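Local coordinates for protein Succinylglutamatedesuccinylase/aspartoacylase (Rhodobacter sphaeroides 2.4.1, PDB 3CDX) that probably hydrolyses carbon-nitrogen bonds of linear amides, or ester bonds, as a metal-dependent enzyme of the succinylglutamate desuccinylase/aspartoacylase family, at residues P54-T59 against A142-D147; G60-D65 against D113-F118. All coordinates share one frame; numbering follows the deposited sequence.

In the fold
After strands 21-30 and 40-50, strand 55-60 runs straight into loop 60-65, so the leading segments of both contacts are continuous in the chain. Helix 68-79, strand 87-92 and helix 97-102 follow before 113-118 returns to loop 60-65 and closes contact 2. Helix 126-138 then leads to strand 144-148, which pairs with strand 55-60 and closes contact 1 as the outer loop, with contact 2 nested inside it. Their centres are about 17 Å apart, yet they meet where Asp147 OD1 lies 3.6 Å from Val62 CG2. Contact 1 joins two parallel strands; contact 2 ties the loop beyond one of them, which supplies the calcium ligand His63, to 113-118.

Contact 1 (P54-T59 against A142-D147); sequences PTVLLT and ADISVD
Thr59 and Asp147 meet side chain to side chain: Thr59 OG1 donates to Asp147 OD1 at 2.7 Å, arriving from above the carboxylate plane. Thr59 chi1 of 53° sets OG1 between the backbone N and the carbonyl carbon, which places the hydroxyl over the Asp147 carboxylate. Asp147 OD2 is taken by His149 NE2. Thr59 OG1 also accepts from a water that bonds Ser145 OG. On the other sheet face, Val56 and Ile144 lie side by side, pointing the same way, with their CG2 atoms 3.6 Å apart; Leu58 CD2 similarly reaches Val146 CB at 3.8 Å. Parallel backbone pairing is documented by Leu57 N to Ile144 O at 2.9 Å, nearly straight at 178°. At the leading end, Asp143 crosses Thr55 at about a right angle, its OD2 accepting from Thr55 N through the anti lone pair, while Thr55 O receives both Asp143 N and Ile144 N. An alanine in place of Asp143 would probably leave Thr55 N without this acceptor and open a gap beside Pro54. Strand 87-92 pairs along the other edge of 54-59, helix 223-239 packs on Val56, Leu58 and Val146, and Phe199 of helix 199-205 touches Thr59, Ser145 and Asp147.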
# COMPACT_ATOMS: atom_id res chain seq x y z
N PRO A 54 25.47 -26.78 31.55
CA PRO A 54 24.46 -25.73 31.46
C PRO A 54 23.89 -25.62 30.04
O PRO A 54 24.42 -26.24 29.08
CB PRO A 54 25.23 -24.46 31.85
CG PRO A 54 26.63 -24.73 31.45
CD PRO A 54 26.84 -26.22 31.61
N THR A 55 22.78 -24.88 29.91
CA THR A 55 22.17 -24.72 28.60
C THR A 55 22.54 -23.33 28.10
O THR A 55 22.32 -22.36 28.81
CB THR A 55 20.64 -24.91 28.65
OG1 THR A 55 20.32 -26.29 28.92
CG2 THR A 55 19.97 -24.49 27.28
N VAL A 56 23.08 -23.26 26.88
CA VAL A 56 23.35 -21.98 26.22
C VAL A 56 22.35 -21.74 25.10
O VAL A 56 22.24 -22.53 24.18
CB VAL A 56 24.79 -21.93 25.64
CG1 VAL A 56 25.01 -20.64 24.86
CG2 VAL A 56 25.84 -22.11 26.79
N LEU A 57 21.63 -20.63 25.17
CA LEU A 57 20.65 -20.32 24.13
C LEU A 57 21.17 -19.18 23.27
O LEU A 57 21.50 -18.11 23.79
CB LEU A 57 19.28 -20.00 24.74
CG LEU A 57 18.22 -19.30 23.87
CD1 LEU A 57 17.68 -20.20 22.74
CD2 LEU A 57 17.10 -18.77 24.76
N LEU A 58 21.21 -19.44 21.96
CA LEU A 58 21.79 -18.54 20.94
C LEU A 58 20.68 -18.14 19.97
O LEU A 58 20.09 -19.01 19.30
CB LEU A 58 22.94 -19.25 20.18
CG LEU A 58 24.14 -19.70 21.04
CD1 LEU A 58 25.09 -20.47 20.24
CD2 LEU A 58 24.82 -18.54 21.79
N THR A 59 20.34 -16.86 19.95
CA THR A 59 19.26 -16.40 19.08
C THR A 59 19.79 -15.38 18.10
O THR A 59 20.64 -14.56 18.46
CB THR A 59 18.02 -15.83 19.86
OG1 THR A 59 18.43 -14.81 20.79
CG2 THR A 59 17.30 -16.95 20.60
N ALA A 142 17.19 -22.01 29.46
CA ALA A 142 18.56 -21.47 29.39
C ALA A 142 19.17 -21.06 30.71
O ALA A 142 18.50 -20.52 31.57
CB ALA A 142 18.62 -20.26 28.45
N ASP A 143 20.48 -21.27 30.78
CA ASP A 143 21.35 -20.78 31.84
C ASP A 143 22.01 -19.48 31.42
O ASP A 143 22.28 -18.58 32.24
CB ASP A 143 22.41 -21.86 32.09
CG ASP A 143 21.78 -23.10 32.70
OD1 ASP A 143 21.26 -22.97 33.82
OD2 ASP A 143 21.71 -24.15 32.06
N ILE A 144 22.27 -19.37 30.11
CA ILE A 144 22.74 -18.11 29.53
C ILE A 144 22.12 -17.91 28.14
O ILE A 144 21.93 -18.86 27.40
CB ILE A 144 24.30 -18.05 29.48
CG1 ILE A 144 24.76 -16.70 28.89
CG2 ILE A 144 24.85 -19.24 28.70
CD1 ILE A 144 26.24 -16.53 28.88
N SER A 145 21.87 -16.64 27.79
CA SER A 145 21.42 -16.26 26.45
C SER A 145 22.34 -15.23 25.82
O SER A 145 22.76 -14.25 26.47
CB SER A 145 19.97 -15.72 26.49
OG SER A 145 19.70 -14.78 25.43
N VAL A 146 22.68 -15.49 24.56
CA VAL A 146 23.32 -14.50 23.68
C VAL A 146 22.31 -14.18 22.54
O VAL A 146 21.96 -15.02 21.73
CB VAL A 146 24.69 -14.95 23.10
CG1 VAL A 146 25.38 -13.76 22.38
CG2 VAL A 146 25.63 -15.51 24.23
N ASP A 147 21.81 -12.96 22.56
CA ASP A 147 20.86 -12.52 21.55
C ASP A 147 21.63 -11.61 20.59
O ASP A 147 22.12 -10.52 20.97
CB ASP A 147 19.62 -11.87 22.24
CG ASP A 147 18.51 -11.49 21.25
OD1 ASP A 147 18.35 -12.15 20.17
OD2 ASP A 147 17.83 -10.49 21.55
O HOH W 1 19.31 -15.74 23.19

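Contact 2 (G60-D65 against D113-F118); sequences GGVHGD and DINRCF. With CA (calcium ion), chain G.
His63 and Asp113 carry the polar part of this contact through one hydrogen bond, His63 NE2 to Asp113 OD1, measuring 2.7 Å with 159° at the hydrogen. The acceptor lies at the ring edge, close to the imidazole plane, and is approached on its syn side, 27° out of the carboxylate plane, the ring and carboxylate planes being 73° apart. Asp113 OD1 is gripped a second time, by Asn115 N at 3.0 Å, an Asx turn whose donor comes in on the anti side and from the opposite face of the carboxylate. Asp113 OD2 is held by Arg105 in a salt bridge and by Ser32 of the second subunit. With both oxygens engaged, the carboxylate is restrained in rotation. Nearby, Asn115 OD1 accepts from Phe199 N, and Val62 O from Asn96 ND2.

Metal binding uses the other ring nitrogen: His63 ND1 lies 2.4 Å from the calcium ion. One flat ring thus bridges ion and carboxylate, which limits its rotation from both nitrogens.

The apolar contacts are few. Val62 CG1 meets Ile114 CG2 at 3.8 Å, the two side chains crossing at about a right angle, and the same Ile114 methyl comes within 3.1 Å of Val62 O. Asn115 CB approaches His63 NE2 obliquely at 3.6 Å.

Glu66 and His149 join His63 at the ion, giving the His-x-x-Glu plus distant His metal site characteristic of the zinc-carboxypeptidase-like clan, here occupied by calcium, where enzymes of this family usually carry zinc; Asp113, in the second shell, is well placed to orient the first-shell histidine.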
# COMPACT_ATOMS: atom_id res chain seq x y z
N GLY A 60 19.30 -15.44 16.86
CA GLY A 60 19.58 -14.44 15.85
C GLY A 60 18.33 -14.09 15.05
O GLY A 60 17.33 -14.81 15.11
N GLY A 61 18.37 -12.97 14.33
CA GLY A 61 17.30 -12.62 13.39
C GLY A 61 16.00 -12.27 14.08
O GLY A 61 14.93 -12.41 13.50
N VAL A 62 16.09 -11.78 15.32
CA VAL A 62 14.92 -11.24 16.00
C VAL A 62 14.41 -10.05 15.19
O VAL A 62 13.20 -9.83 15.12
CB VAL A 62 15.27 -10.88 17.47
CG1 VAL A 62 14.28 -9.86 18.07
CG2 VAL A 62 15.32 -12.19 18.31
N HIS A 63 15.35 -9.31 14.59
CA HIS A 63 15.06 -8.32 13.56
C HIS A 63 15.55 -8.87 12.23
O HIS A 63 16.65 -9.42 12.14
CB HIS A 63 15.71 -6.97 13.90
CG HIS A 63 15.06 -6.28 15.06
ND1 HIS A 63 15.78 -5.69 16.08
CD2 HIS A 63 13.75 -6.10 15.38
CE1 HIS A 63 14.95 -5.19 16.98
NE2 HIS A 63 13.71 -5.41 16.58
N GLY A 64 14.70 -8.79 11.22
CA GLY A 64 14.98 -9.46 9.96
C GLY A 64 16.21 -8.94 9.22
O GLY A 64 16.83 -9.69 8.45
N ASP A 65 16.54 -7.67 9.46
CA ASP A 65 17.66 -7.00 8.78
C ASP A 65 18.98 -7.01 9.57
O ASP A 65 19.91 -6.26 9.28
CB ASP A 65 17.29 -5.55 8.39
CG ASP A 65 16.94 -4.67 9.60
OD1 ASP A 65 16.70 -5.17 10.72
OD2 ASP A 65 16.86 -3.45 9.41
N ASP A 113 7.35 -4.12 15.73
CA ASP A 113 8.72 -4.38 16.12
C ASP A 113 8.61 -5.45 17.20
O ASP A 113 8.17 -5.16 18.30
CB ASP A 113 9.35 -3.13 16.70
CG ASP A 113 10.85 -3.31 16.98
OD1 ASP A 113 11.27 -4.45 17.30
OD2 ASP A 113 11.58 -2.30 16.86
N ILE A 114 8.99 -6.67 16.88
CA ILE A 114 8.81 -7.77 17.82
C ILE A 114 9.50 -7.50 19.15
O ILE A 114 9.05 -8.00 20.19
CB ILE A 114 9.25 -9.12 17.23
CG1 ILE A 114 8.84 -10.31 18.11
CG2 ILE A 114 10.77 -9.11 16.97
CD1 ILE A 114 8.96 -11.72 17.37
N ASN A 115 10.58 -6.72 19.12
CA ASN A 115 11.34 -6.42 20.32
C ASN A 115 10.77 -5.24 21.10
O ASN A 115 11.44 -4.68 21.96
CB ASN A 115 12.81 -6.15 19.96
CG ASN A 115 13.79 -6.93 20.82
OD1 ASN A 115 13.42 -7.91 21.48
ND2 ASN A 115 15.08 -6.51 20.79
N ARG A 116 9.55 -4.83 20.75
CA ARG A 116 8.76 -3.99 21.62
C ARG A 116 7.51 -4.79 22.04
O ARG A 116 6.55 -4.18 22.54
CB ARG A 116 8.34 -2.68 20.90
CG ARG A 116 9.48 -1.82 20.36
CD ARG A 116 10.46 -1.42 21.47
NE ARG A 116 11.52 -0.51 21.02
CZ ARG A 116 12.80 -0.84 20.82
NH1 ARG A 116 13.22 -2.09 21.00
NH2 ARG A 116 13.67 0.08 20.42
N CYS A 117 7.52 -6.12 21.80
CA CYS A 117 6.34 -7.00 22.02
C CYS A 117 6.45 -8.02 23.17
O CYS A 117 5.49 -8.73 23.46
CB CYS A 117 5.95 -7.78 20.74
SG CYS A 117 5.24 -6.78 19.44
N PHE A 118 7.62 -8.13 23.79
CA PHE A 118 7.80 -9.10 24.86
C PHE A 118 7.16 -8.61 26.18
O PHE A 118 7.11 -7.39 26.41
CB PHE A 118 9.27 -9.39 25.06
CG PHE A 118 9.87 -10.24 23.96
CD1 PHE A 118 10.45 -9.66 22.87
CD2 PHE A 118 9.84 -11.64 24.04
CE1 PHE A 118 10.99 -10.42 21.86
CE2 PHE A 118 10.38 -12.42 23.05
CZ PHE A 118 10.96 -11.82 21.95
CA CA G . 18.04 -5.48 16.79